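Local coordinates for bifunctional GH43-CE protein (Bacteroides eggerthii, PDB 6MLY), which probably hydrolyses xylan-derived substrates through a family 43 glycosidase module joined to a carbohydrate esterase module, consistent with a role in arabinoxylan breakdown, at residues Ala470-Lys476 and Arg518-Ile522; Lys417-Met421 and Glu433-Leu437; Asp317-Arg321 and Lys349-Arg353; Ser382-Ser388 and Gln439-Lys445. The contacts are given in a common frame with arbitrary orientation. Numbering follows the deposited sequence.

Contact 1 (Ala470-Lys476 and Arg518-Ile522); sequences AIGNVLK and RWEDI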
loop_
_atom_site.group_PDB
_atom_site.type_symbol
_atom_site.label_atom_id
_atom_site.label_comp_id
_atom_site.label_asym_id
_atom_site.label_seq_id
_atom_site.Cartn_x
_atom_site.Cartn_y
_atom_site.Cartn_z
ATOM N N ALA A 470 14.658 -1.364 0.232
ATOM C CA ALA A 470 13.313 -1.941 0.378
ATOM C C ALA A 470 13.273 -2.858 1.607
ATOM O O ALA A 470 14.289 -3.476 1.950
ATOM C CB ALA A 470 12.940 -2.690 -0.881
ATOM N N ILE A 471 12.103 -2.946 2.255
ATOM C CA ILE A 471 11.940 -3.780 3.449
ATOM C C ILE A 471 10.481 -4.238 3.593
ATOM O O ILE A 471 9.537 -3.432 3.511
ATOM C CB ILE A 471 12.431 -3.049 4.716
ATOM C CG1 ILE A 471 12.145 -3.867 5.982
ATOM C CG2 ILE A 471 11.839 -1.650 4.804
ATOM C CD1 ILE A 471 12.938 -3.434 7.196
ATOM N N GLY A 472 10.332 -5.541 3.860
ATOM C CA GLY A 472 9.062 -6.185 4.163
ATOM C C GLY A 472 8.257 -6.473 2.903
ATOM O O GLY A 472 8.758 -6.289 1.761
ATOM N N ASN A 473 7.002 -6.918 3.119
ATOM C CA ASN A 473 6.076 -7.252 2.028
ATOM C C ASN A 473 5.354 -5.977 1.560
ATOM O O ASN A 473 5.637 -4.865 2.036
ATOM C CB ASN A 473 5.098 -8.365 2.429
ATOM C CG ASN A 473 4.201 -8.013 3.598
ATOM O OD1 ASN A 473 4.150 -6.864 4.029
ATOM N ND2 ASN A 473 3.492 -8.997 4.128
ATOM N N VAL A 474 4.452 -6.160 0.590
ATOM C CA VAL A 474 3.528 -5.125 0.123
ATOM C C VAL A 474 2.307 -5.117 1.050
ATOM O O VAL A 474 1.865 -6.169 1.520
ATOM C CB VAL A 474 3.113 -5.356 -1.345
ATOM C CG1 VAL A 474 2.203 -6.567 -1.510
ATOM C CG2 VAL A 474 2.457 -4.130 -1.952
ATOM N N LEU A 475 1.771 -3.915 1.296
ATOM C CA LEU A 475 0.530 -3.731 2.044
ATOM C C LEU A 475 -0.641 -3.648 1.060
ATOM O O LEU A 475 -0.848 -2.603 0.432
ATOM C CB LEU A 475 0.632 -2.451 2.881
ATOM C CG LEU A 475 -0.612 -2.103 3.696
ATOM C CD1 LEU A 475 -0.779 -3.076 4.852
ATOM C CD2 LEU A 475 -0.558 -0.668 4.200
ATOM N N LYS A 476 -1.399 -4.745 0.934
ATOM C CA LYS A 476 -2.631 -4.757 0.130
ATOM C C LYS A 476 -3.707 -3.938 0.854
ATOM O O LYS A 476 -4.502 -4.483 1.620
ATOM C CB LYS A 476 -3.118 -6.187 -0.136
ATOM C CG LYS A 476 -2.246 -7.016 -1.070
ATOM C CD LYS A 476 -1.897 -6.317 -2.368
ATOM C CE LYS A 476 -1.313 -7.252 -3.408
ATOM N NZ LYS A 476 -2.336 -8.152 -3.993
ATOM N N ARG A 518 9.392 -1.242 -7.834
ATOM C CA ARG A 518 8.785 -2.312 -7.039
ATOM C C ARG A 518 7.350 -2.529 -7.522
ATOM O O ARG A 518 6.532 -1.614 -7.468
ATOM C CB ARG A 518 8.775 -1.970 -5.542
ATOM C CG ARG A 518 9.595 -2.908 -4.665
ATOM C CD ARG A 518 9.672 -2.472 -3.205
ATOM N NE ARG A 518 8.685 -3.105 -2.283
ATOM C CZ ARG A 518 8.489 -2.752 -0.943
ATOM N NH1 ARG A 518 9.181 -1.732 -0.451
ATOM N NH2 ARG A 518 7.684 -3.462 -0.119
ATOM N N TRP A 519 7.076 -3.735 -8.023
ATOM C CA TRP A 519 5.727 -4.241 -8.207
ATOM C C TRP A 519 5.646 -5.603 -7.522
ATOM O O TRP A 519 6.363 -6.516 -7.909
ATOM C CB TRP A 519 5.368 -4.377 -9.690
ATOM C CG TRP A 519 5.551 -3.146 -10.520
ATOM C CD1 TRP A 519 4.576 -2.285 -10.926
ATOM C CD2 TRP A 519 6.779 -2.664 -11.095
ATOM N NE1 TRP A 519 5.113 -1.290 -11.698
ATOM C CE2 TRP A 519 6.462 -1.497 -11.822
ATOM C CE3 TRP A 519 8.111 -3.100 -11.066
ATOM C CZ2 TRP A 519 7.428 -0.757 -12.503
ATOM C CZ3 TRP A 519 9.065 -2.371 -11.744
ATOM C CH2 TRP A 519 8.725 -1.216 -12.452
ATOM N N GLU A 520 4.789 -5.731 -6.509
ATOM C CA GLU A 520 4.608 -7.008 -5.829
ATOM C C GLU A 520 3.229 -7.578 -6.179
ATOM O O GLU A 520 2.380 -6.876 -6.716
ATOM C CB GLU A 520 4.796 -6.846 -4.321
ATOM C CG GLU A 520 6.220 -6.489 -3.932
ATOM C CD GLU A 520 6.499 -6.479 -2.432
ATOM O OE1 GLU A 520 5.919 -7.325 -1.715
ATOM O OE2 GLU A 520 7.289 -5.613 -1.982
ATOM N N ASP A 521 3.044 -8.867 -5.871
ATOM C CA ASP A 521 1.813 -9.618 -6.122
ATOM C C ASP A 521 1.274 -9.304 -7.526
ATOM O O ASP A 521 0.119 -8.914 -7.679
ATOM C CB ASP A 521 0.777 -9.344 -5.027
ATOM C CG ASP A 521 1.025 -10.115 -3.740
ATOM O OD1 ASP A 521 1.272 -11.331 -3.827
ATOM O OD2 ASP A 521 0.961 -9.495 -2.659
ATOM N N ILE A 522 2.130 -9.480 -8.539
ATOM C CA ILE A 522 1.736 -9.437 -9.945
ATOM C C ILE A 522 1.391 -10.870 -10.366
ATOM O O ILE A 522 2.115 -11.801 -10.024
ATOM C CB ILE A 522 2.858 -8.839 -10.822
ATOM C CG1 ILE A 522 3.145 -7.371 -10.482
ATOM C CG2 ILE A 522 2.557 -9.025 -12.303
ATOM C CD1 ILE A 522 2.189 -6.383 -11.116
#
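Where the concanavalin A-like domain meets the first strand of the esterase part, segment 470-476 offers carbonyls and the main-chain N of V474, together with the side chains of A470, V474 and K476, and segment 518-522 mainly charged side chains. A470 comes first, its CB 3.9 Å from R518 NH1. I471 points its CA-to-CB bond away, and at G472 and N473 the carbonyls approach the guanidinium: N473 O lies 3.3 Å from R518 NH2, near the guanidinium plane. V474 points toward the partner; its N is 3.0 Å from E520 OE1, and its CG1 is 3.4 Å from D521 OD2. K476 starts sideways but brings its end back, giving a long salt bridge of 3.8 Å between K476 NZ and D521 OD2. D521 has a second charged partner in K563. R518 NE and NH2 each donate to E520 OE2 at 2.9 Å, while R518 NH1 bonds F459 O. The two segments bury 341 Å² in all. Chemically, the R518-E520 pair is neutralised within its own strand against the 472-474 main chain; the charge pairing that crosses is the long K476-D521 bridge.

Contact 2 (Lys417-Met421 and Glu433-Leu437); sequences KYIVM and EKVPL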
loop_
_atom_site.group_PDB
_atom_site.type_symbol
_atom_site.label_atom_id
_atom_site.label_comp_id
_atom_site.label_asym_id
_atom_site.label_seq_id
_atom_site.Cartn_x
_atom_site.Cartn_y
_atom_site.Cartn_z
ATOM N N LYS A 417 18.370 -1.714 18.915
ATOM C CA LYS A 417 17.445 -1.032 17.955
ATOM C C LYS A 417 17.426 -1.790 16.623
ATOM O O LYS A 417 18.478 -2.044 16.032
ATOM C CB LYS A 417 17.874 0.414 17.691
ATOM C CG LYS A 417 17.926 1.322 18.912
ATOM C CD LYS A 417 18.671 2.613 18.651
ATOM C CE LYS A 417 19.230 3.256 19.903
ATOM N NZ LYS A 417 18.153 3.720 20.806
ATOM N N TYR A 418 16.214 -2.114 16.152
ATOM C CA TYR A 418 15.990 -2.803 14.882
ATOM C C TYR A 418 15.004 -2.005 14.022
ATOM O O TYR A 418 13.947 -1.602 14.501
ATOM C CB TYR A 418 15.432 -4.210 15.114
ATOM C CG TYR A 418 16.285 -5.097 15.982
ATOM C CD1 TYR A 418 16.139 -5.100 17.359
ATOM C CD2 TYR A 418 17.239 -5.938 15.427
ATOM C CE1 TYR A 418 16.920 -5.912 18.165
ATOM C CE2 TYR A 418 18.027 -6.758 16.218
ATOM C CZ TYR A 418 17.867 -6.743 17.592
ATOM O OH TYR A 418 18.633 -7.542 18.387
ATOM N N ILE A 419 15.366 -1.790 12.753
ATOM C CA ILE A 419 14.441 -1.307 11.741
ATOM C C ILE A 419 13.472 -2.451 11.421
ATOM O O ILE A 419 13.906 -3.570 11.190
ATOM C CB ILE A 419 15.192 -0.826 10.485
ATOM C CG1 ILE A 419 16.113 0.357 10.797
ATOM C CG2 ILE A 419 14.203 -0.507 9.371
ATOM C CD1 ILE A 419 16.977 0.787 9.634
ATOM N N VAL A 420 12.169 -2.152 11.406
ATOM C CA VAL A 420 11.117 -3.172 11.339
ATOM C C VAL A 420 9.978 -2.673 10.435
ATOM O O VAL A 420 9.671 -1.485 10.413
ATOM C CB VAL A 420 10.610 -3.517 12.756
ATOM C CG1 VAL A 420 9.319 -4.320 12.732
ATOM C CG2 VAL A 420 11.667 -4.238 13.580
ATOM N N MET A 421 9.388 -3.602 9.671
ATOM C CA MET A 421 8.090 -3.429 9.038
ATOM C C MET A 421 7.090 -4.372 9.710
ATOM O O MET A 421 7.422 -5.504 10.037
ATOM C CB MET A 421 8.106 -3.762 7.543
ATOM C CG MET A 421 6.721 -4.154 7.036
ATOM S SD MET A 421 6.571 -4.375 5.254
ATOM C CE MET A 421 4.827 -3.999 5.050
ATOM N N GLU A 433 10.029 -8.419 8.234
ATOM C CA GLU A 433 11.473 -8.349 8.043
ATOM C C GLU A 433 12.047 -7.465 9.153
ATOM O O GLU A 433 11.323 -6.636 9.726
ATOM C CB GLU A 433 11.774 -7.809 6.642
ATOM C CG GLU A 433 13.248 -7.761 6.285
ATOM C CD GLU A 433 13.542 -7.219 4.896
ATOM O OE1 GLU A 433 12.711 -7.459 3.971
ATOM O OE2 GLU A 433 14.597 -6.540 4.745
ATOM N N LYS A 434 13.336 -7.654 9.458
ATOM C CA LYS A 434 13.969 -6.983 10.580
ATOM C C LYS A 434 15.467 -6.816 10.314
ATOM O O LYS A 434 16.177 -7.806 10.169
ATOM C CB LYS A 434 13.723 -7.796 11.851
ATOM C CG LYS A 434 14.296 -7.196 13.124
ATOM C CD LYS A 434 13.576 -7.657 14.374
ATOM C CE LYS A 434 13.401 -9.161 14.435
ATOM N NZ LYS A 434 12.815 -9.594 15.725
ATOM N N VAL A 435 15.922 -5.559 10.256
ATOM C CA VAL A 435 17.334 -5.211 10.085
ATOM C C VAL A 435 17.804 -4.527 11.365
ATOM O O VAL A 435 17.075 -3.711 11.921
ATOM C CB VAL A 435 17.561 -4.309 8.852
ATOM C CG1 VAL A 435 18.985 -3.775 8.772
ATOM C CG2 VAL A 435 17.195 -5.021 7.559
ATOM N N PRO A 436 19.022 -4.833 11.874
ATOM C CA PRO A 436 19.580 -4.098 13.011
ATOM C C PRO A 436 19.980 -2.666 12.620
ATOM O O PRO A 436 20.393 -2.425 11.479
ATOM C CB PRO A 436 20.811 -4.934 13.389
ATOM C CG PRO A 436 21.230 -5.565 12.082
ATOM C CD PRO A 436 19.924 -5.894 11.393
ATOM N N LEU A 437 19.847 -1.730 13.566
ATOM C CA LEU A 437 20.307 -0.359 13.369
ATOM C C LEU A 437 21.539 -0.105 14.249
ATOM O O LEU A 437 21.535 -0.431 15.440
ATOM C CB LEU A 437 19.167 0.613 13.693
ATOM C CG LEU A 437 19.440 2.077 13.351
ATOM C CD1 LEU A 437 19.749 2.251 11.870
ATOM C CD2 LEU A 437 18.271 2.959 13.757
#
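Strands 418-421 and 433-436 run antiparallel, 163° between directions and 4.4 Å apart at closest approach, as the two arms of a beta hairpin. I419 and V435 form the hydrogen-bonded pair: V435 N to I419 O is 3.0 Å at 159°, while I419 N to V435 O, 2.7 Å, is bent to 126° and weak. L437 N to K417 O, 2.8 Å at 167°, adds a straight bond beyond them. Alternation along the strands sorts the side chains to two faces, and the rotamers decide how they meet. Y418, chi1 m, lays its ring beside P436, with Y418 CD2 4.2 Å from P436 CB. K434, chi1 t, places its CG 3.8 Å from Y418 CB; the p turn at chi3 sets where NZ goes, 5.7 Å from the Y418 ring centroid, at most a weak attraction. On the other face I419, m then t, extends CD1 to 3.9 Å from L437 CD1, the leucine being t, p. M421 is extended, t throughout, and leads away. Strand 430-436 is the outer edge of its sheet; I419 and V435 pack on Y461 of strand 456-462, and E433 touches helix 563-577.

Contact 3 (Asp317-Arg321 and Lys349-Arg353); sequences DDFNR and KGYLR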
loop_
_atom_site.group_PDB
_atom_site.type_symbol
_atom_site.label_atom_id
_atom_site.label_comp_id
_atom_site.label_asym_id
_atom_site.label_seq_id
_atom_site.Cartn_x
_atom_site.Cartn_y
_atom_site.Cartn_z
ATOM N N ASP A 317 6.789 19.292 5.332
ATOM C CA ASP A 317 7.040 20.129 6.506
ATOM C C ASP A 317 8.470 19.904 6.997
ATOM O O ASP A 317 8.821 18.800 7.396
ATOM C CB ASP A 317 6.044 19.842 7.635
ATOM C CG ASP A 317 5.793 21.014 8.576
ATOM O OD1 ASP A 317 6.558 22.003 8.521
ATOM O OD2 ASP A 317 4.824 20.937 9.357
ATOM N N ASP A 318 9.271 20.975 6.981
ATOM C CA ASP A 318 10.659 20.949 7.443
ATOM C C ASP A 318 10.705 21.101 8.972
ATOM O O ASP A 318 11.783 21.022 9.574
ATOM C CB ASP A 318 11.493 22.025 6.735
ATOM C CG ASP A 318 11.055 23.461 6.989
ATOM O OD1 ASP A 318 9.983 23.655 7.592
ATOM O OD2 ASP A 318 11.790 24.379 6.577
ATOM N N PHE A 319 9.534 21.336 9.581
ATOM C CA PHE A 319 9.345 21.523 11.026
ATOM C C PHE A 319 10.187 22.708 11.522
ATOM O O PHE A 319 10.650 22.723 12.667
ATOM C CB PHE A 319 9.598 20.211 11.773
ATOM C CG PHE A 319 8.554 19.153 11.514
ATOM C CD1 PHE A 319 7.227 19.370 11.852
ATOM C CD2 PHE A 319 8.889 17.945 10.923
ATOM C CE1 PHE A 319 6.263 18.404 11.608
ATOM C CE2 PHE A 319 7.924 16.978 10.681
ATOM C CZ PHE A 319 6.614 17.208 11.027
ATOM N N ASN A 320 10.335 23.709 10.645
ATOM C CA ASN A 320 10.942 25.000 10.941
ATOM C C ASN A 320 9.843 26.056 10.942
ATOM O O ASN A 320 9.037 26.096 10.013
ATOM C CB ASN A 320 11.974 25.427 9.894
ATOM C CG ASN A 320 13.406 25.334 10.365
ATOM O OD1 ASN A 320 13.723 25.692 11.499
ATOM N ND2 ASN A 320 14.276 24.895 9.476
ATOM N N ARG A 321 9.862 26.915 11.964
ATOM C CA ARG A 321 8.836 27.903 12.180
ATOM C C ARG A 321 9.500 29.271 12.368
ATOM O O ARG A 321 10.431 29.406 13.162
ATOM C CB ARG A 321 7.982 27.502 13.388
ATOM C CG ARG A 321 7.274 26.161 13.239
ATOM C CD ARG A 321 6.328 26.094 12.049
ATOM N NE ARG A 321 5.576 24.844 12.001
ATOM C CZ ARG A 321 5.908 23.772 11.282
ATOM N NH1 ARG A 321 6.945 23.808 10.461
ATOM N NH2 ARG A 321 5.199 22.662 11.392
ATOM N N LYS A 349 14.938 22.640 17.754
ATOM C CA LYS A 349 14.572 23.571 16.678
ATOM C C LYS A 349 14.860 22.915 15.321
ATOM O O LYS A 349 15.982 22.497 15.061
ATOM C CB LYS A 349 15.323 24.900 16.821
ATOM C CG LYS A 349 15.212 25.834 15.619
ATOM C CD LYS A 349 14.980 27.299 15.962
ATOM C CE LYS A 349 13.911 27.927 15.088
ATOM N NZ LYS A 349 13.639 29.339 15.449
ATOM N N GLY A 350 13.828 22.842 14.474
ATOM C CA GLY A 350 13.885 22.205 13.158
ATOM C C GLY A 350 13.313 20.792 13.166
ATOM O O GLY A 350 13.198 20.157 12.103
ATOM N N TYR A 351 12.945 20.306 14.360
ATOM C CA TYR A 351 12.475 18.940 14.574
ATOM C C TYR A 351 11.118 18.948 15.299
ATOM O O TYR A 351 10.861 19.783 16.182
ATOM C CB TYR A 351 13.503 18.148 15.387
ATOM C CG TYR A 351 14.836 17.915 14.713
ATOM C CD1 TYR A 351 15.771 18.931 14.592
ATOM C CD2 TYR A 351 15.180 16.668 14.215
ATOM C CE1 TYR A 351 16.998 18.724 13.981
ATOM C CE2 TYR A 351 16.400 16.444 13.599
ATOM C CZ TYR A 351 17.316 17.474 13.482
ATOM O OH TYR A 351 18.528 17.255 12.884
ATOM N N LEU A 352 10.249 18.009 14.901
ATOM C CA LEU A 352 9.046 17.624 15.645
ATOM C C LEU A 352 9.424 16.499 16.613
ATOM O O LEU A 352 10.036 15.510 16.190
ATOM C CB LEU A 352 7.975 17.151 14.655
ATOM C CG LEU A 352 6.848 16.305 15.249
ATOM C CD1 LEU A 352 5.935 17.153 16.118
ATOM C CD2 LEU A 352 6.049 15.624 14.153
ATOM N N ARG A 353 9.066 16.650 17.892
ATOM C CA ARG A 353 9.420 15.666 18.917
ATOM C C ARG A 353 8.146 15.109 19.559
ATOM O O ARG A 353 7.545 15.759 20.415
ATOM C CB ARG A 353 10.339 16.278 19.981
ATOM C CG ARG A 353 10.705 15.324 21.111
ATOM C CD ARG A 353 11.730 15.893 22.074
ATOM N NE ARG A 353 13.060 15.923 21.484
ATOM C CZ ARG A 353 14.183 16.164 22.152
ATOM N NH1 ARG A 353 14.147 16.432 23.445
ATOM N NH2 ARG A 353 15.341 16.141 21.519
#
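F319, with 83 Å² covered by segment 349-353, is the main side chain here. Its ring receives L352 over one face: L352 CB sits 3.6 Å from the F319 ring centroid, only 7° off the normal, a CH-pi contact, and F319 CZ meets L352 CD2 at 3.5 Å. Two consecutive Asx turns shape the loop that presents this ring. D317 OD1 accepts from F319 N at 3.2 Å and D318 OD1 from N320 N at 3.1 Å, while R321 NH1 and NH2 clasp the D317 carboxylate, each at 2.7 Å to OD1 and OD2 respectively. The loop thus packs against the start of strand 352-355, next to the edge of a sheet of the concanavalin A-like domain, where L352 pairs with F505. G350, with 59 Å² covered, packs against the loop, its CA 3.3 Å from F319 O in a CA-H...O contact. Its backbone angles, phi 99° and psi -5°, would jam a CB against the preceding carbonyl. D318 O and G350 O, two acceptors, are squeezed to 3.0 Å.

Contact 4 (Ser382-Ser388 and Gln439-Lys445); sequences SVSMDVS and QQVVYFK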
loop_
_atom_site.group_PDB
_atom_site.type_symbol
_atom_site.label_atom_id
_atom_site.label_comp_id
_atom_site.label_asym_id
_atom_site.label_seq_id
_atom_site.Cartn_x
_atom_site.Cartn_y
_atom_site.Cartn_z
ATOM N N SER A 382 7.687 10.471 3.053
ATOM C CA SER A 382 9.046 10.255 3.568
ATOM C C SER A 382 9.235 10.944 4.924
ATOM O O SER A 382 8.509 11.889 5.261
ATOM C CB SER A 382 10.072 10.748 2.588
ATOM O OG SER A 382 9.940 10.083 1.345
ATOM N N VAL A 383 10.237 10.479 5.680
ATOM C CA VAL A 383 10.630 11.085 6.953
ATOM C C VAL A 383 12.144 10.935 7.151
ATOM O O VAL A 383 12.795 10.129 6.487
ATOM C CB VAL A 383 9.859 10.467 8.135
ATOM C CG1 VAL A 383 8.477 11.080 8.302
ATOM C CG2 VAL A 383 9.761 8.959 8.015
ATOM N N SER A 384 12.683 11.762 8.052
ATOM C CA SER A 384 13.990 11.582 8.673
ATOM C C SER A 384 13.787 11.622 10.189
ATOM O O SER A 384 13.136 12.543 10.694
ATOM C CB SER A 384 14.980 12.637 8.228
ATOM O OG SER A 384 16.168 12.602 9.016
ATOM N N MET A 385 14.339 10.627 10.891
ATOM C CA MET A 385 14.100 10.451 12.313
ATOM C C MET A 385 15.424 10.562 13.076
ATOM O O MET A 385 16.476 10.752 12.479
ATOM C CB MET A 385 13.444 9.092 12.586
ATOM C CG MET A 385 12.239 9.179 13.523
ATOM S SD MET A 385 11.017 7.860 13.293
ATOM C CE MET A 385 10.599 8.126 11.571
ATOM N N ASP A 386 15.326 10.491 14.408
ATOM C CA ASP A 386 16.462 10.440 15.326
ATOM C C ASP A 386 16.006 9.684 16.583
ATOM O O ASP A 386 15.144 10.171 17.332
ATOM C CB ASP A 386 16.993 11.842 15.647
ATOM C CG ASP A 386 18.393 11.858 16.248
ATOM O OD1 ASP A 386 18.723 10.922 17.004
ATOM O OD2 ASP A 386 19.142 12.813 15.958
ATOM N N VAL A 387 16.614 8.512 16.809
ATOM C CA VAL A 387 16.063 7.462 17.680
ATOM C C VAL A 387 16.727 7.478 19.067
ATOM O O VAL A 387 16.363 6.674 19.928
ATOM C CB VAL A 387 16.214 6.079 17.019
ATOM C CG1 VAL A 387 15.716 6.090 15.583
ATOM C CG2 VAL A 387 17.646 5.577 17.080
ATOM N N SER A 388 17.684 8.389 19.282
ATOM C CA SER A 388 18.418 8.512 20.547
ATOM C C SER A 388 17.462 8.460 21.747
ATOM O O SER A 388 17.760 7.810 22.745
ATOM C CB SER A 388 19.224 9.781 20.566
ATOM O OG SER A 388 19.796 10.033 19.289
ATOM N N GLN A 439 23.108 3.083 13.641
ATOM C CA GLN A 439 23.067 4.555 13.663
ATOM C C GLN A 439 21.898 5.009 14.549
ATOM O O GLN A 439 21.188 4.189 15.138
ATOM C CB GLN A 439 22.879 5.135 12.258
ATOM C CG GLN A 439 23.821 4.568 11.207
ATOM C CD GLN A 439 23.640 5.249 9.872
ATOM O OE1 GLN A 439 22.722 6.048 9.674
ATOM N NE2 GLN A 439 24.521 4.932 8.934
ATOM N N GLN A 440 21.700 6.328 14.638
ATOM C CA GLN A 440 20.549 6.879 15.352
ATOM C C GLN A 440 19.681 7.720 14.404
ATOM O O GLN A 440 18.458 7.727 14.547
ATOM C CB GLN A 440 21.026 7.622 16.598
ATOM C CG GLN A 440 21.912 6.745 17.472
ATOM C CD GLN A 440 21.747 7.029 18.943
ATOM O OE1 GLN A 440 21.608 8.177 19.363
ATOM N NE2 GLN A 440 21.776 5.971 19.739
ATOM N N VAL A 441 20.307 8.393 13.429
ATOM C CA VAL A 441 19.585 8.989 12.302
ATOM C C VAL A 441 19.188 7.865 11.334
ATOM O O VAL A 441 20.027 7.071 10.911
ATOM C CB VAL A 441 20.417 10.081 11.601
ATOM C CG1 VAL A 441 19.721 10.610 10.352
ATOM C CG2 VAL A 441 20.759 11.223 12.549
ATOM N N VAL A 442 17.895 7.813 11.001
ATOM C CA VAL A 442 17.326 6.814 10.103
ATOM C C VAL A 442 16.232 7.487 9.256
ATOM O O VAL A 442 15.591 8.453 9.691
ATOM C CB VAL A 442 16.784 5.608 10.898
ATOM C CG1 VAL A 442 15.637 6.002 11.813
ATOM C CG2 VAL A 442 16.362 4.465 9.990
ATOM N N TYR A 443 16.039 6.970 8.039
ATOM C CA TYR A 443 15.082 7.501 7.077
ATOM C C TYR A 443 14.041 6.418 6.771
ATOM O O TYR A 443 14.312 5.229 6.941
ATOM C CB TYR A 443 15.814 7.968 5.816
ATOM C CG TYR A 443 16.794 9.098 6.022
ATOM C CD1 TYR A 443 18.071 8.865 6.511
ATOM C CD2 TYR A 443 16.450 10.407 5.722
ATOM C CE1 TYR A 443 18.972 9.900 6.705
ATOM C CE2 TYR A 443 17.342 11.453 5.902
ATOM C CZ TYR A 443 18.608 11.199 6.395
ATOM O OH TYR A 443 19.486 12.225 6.575
ATOM N N PHE A 444 12.846 6.850 6.346
ATOM C CA PHE A 444 11.761 5.951 5.928
ATOM C C PHE A 444 10.987 6.571 4.761
ATOM O O PHE A 444 10.942 7.791 4.609
ATOM C CB PHE A 444 10.801 5.646 7.081
ATOM C CG PHE A 444 11.415 4.889 8.231
ATOM C CD1 PHE A 444 11.749 3.549 8.103
ATOM C CD2 PHE A 444 11.660 5.512 9.442
ATOM C CE1 PHE A 444 12.310 2.852 9.162
ATOM C CE2 PHE A 444 12.222 4.815 10.502
ATOM C CZ PHE A 444 12.544 3.486 10.360
ATOM N N LYS A 445 10.375 5.693 3.959
ATOM C CA LYS A 445 9.602 6.051 2.775
ATOM C C LYS A 445 8.425 5.074 2.669
ATOM O O LYS A 445 8.544 3.909 3.031
ATOM C CB LYS A 445 10.507 6.018 1.536
ATOM C CG LYS A 445 9.861 6.426 0.215
ATOM C CD LYS A 445 10.850 6.955 -0.825
ATOM C CE LYS A 445 11.734 5.882 -1.429
ATOM N NZ LYS A 445 12.619 6.421 -2.491
#
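Neighbouring antiparallel strands 382-386 and 441-445 lie 4.7 Å apart at closest approach, directions 157° apart; the two segments bury 612 Å² in total. On the face carrying V383, M385, V442 and F444 the relief is strongly apolar. The F444 ring is the large bump: V383 CG2 and M385 CE border its edge near the ring plane, with M385 CE 3.5 Å from F444 CD2. V442 CG1 then fits between M385 and V387, 3.9 Å from M385 CB and 3.8 Å from V387 CG1. On the face of S382, S384, V441, Y443 and K445, the small S384 makes a hollow beside the Y443 ring, S384 CB lying 3.5 Å from Y443 CE2. V408 and V410 of strand 406-411 and I419 meet the apolar face from the other sheet. Reciprocal bonds fix the register, V383 N to F444 O 3.0 Å and F444 N to V383 O 3.3 Å; M385 N to V442 O, 2.8 Å, and V387 N to Q440 O, 3.0 Å, are further single bonds. Q440 reaches S388, whose OG is 2.6 Å from Q440 OE1 and 2.7 Å from D386 OD1. The chemistry is therefore two-sided: an oily face turned into a beta sandwich, and a mixed face of serines, D386, K445, Y443 and V441, where D386 forms a salt bridge with R348.

How the contacts relate
From the N terminus, contact 3 closes first, joining a loop ahead of strand 333-335 to the start of strand 352-355 across 27 residues. Contact 4 then opens, and its 50-residue loop holds contact 2 entirely, a hairpin closed over 11 residues. Contact 1 follows in series, bridging 41 residues to the esterase part. Contacts 1, 3 and 4 reach one sheet of the concanavalin A-like domain; contact 2 belongs to the sheet facing it. Contacts 2 and 4 touch between those sheets, I419 CD1 lying 3.7 Å from V442 CG2. Contacts 1 and 2 meet at G472 N and E433 OE1, 3.1 Å apart. Contact 3, its centre about 31 Å from that of contact 1, lies far from the junction with the esterase part.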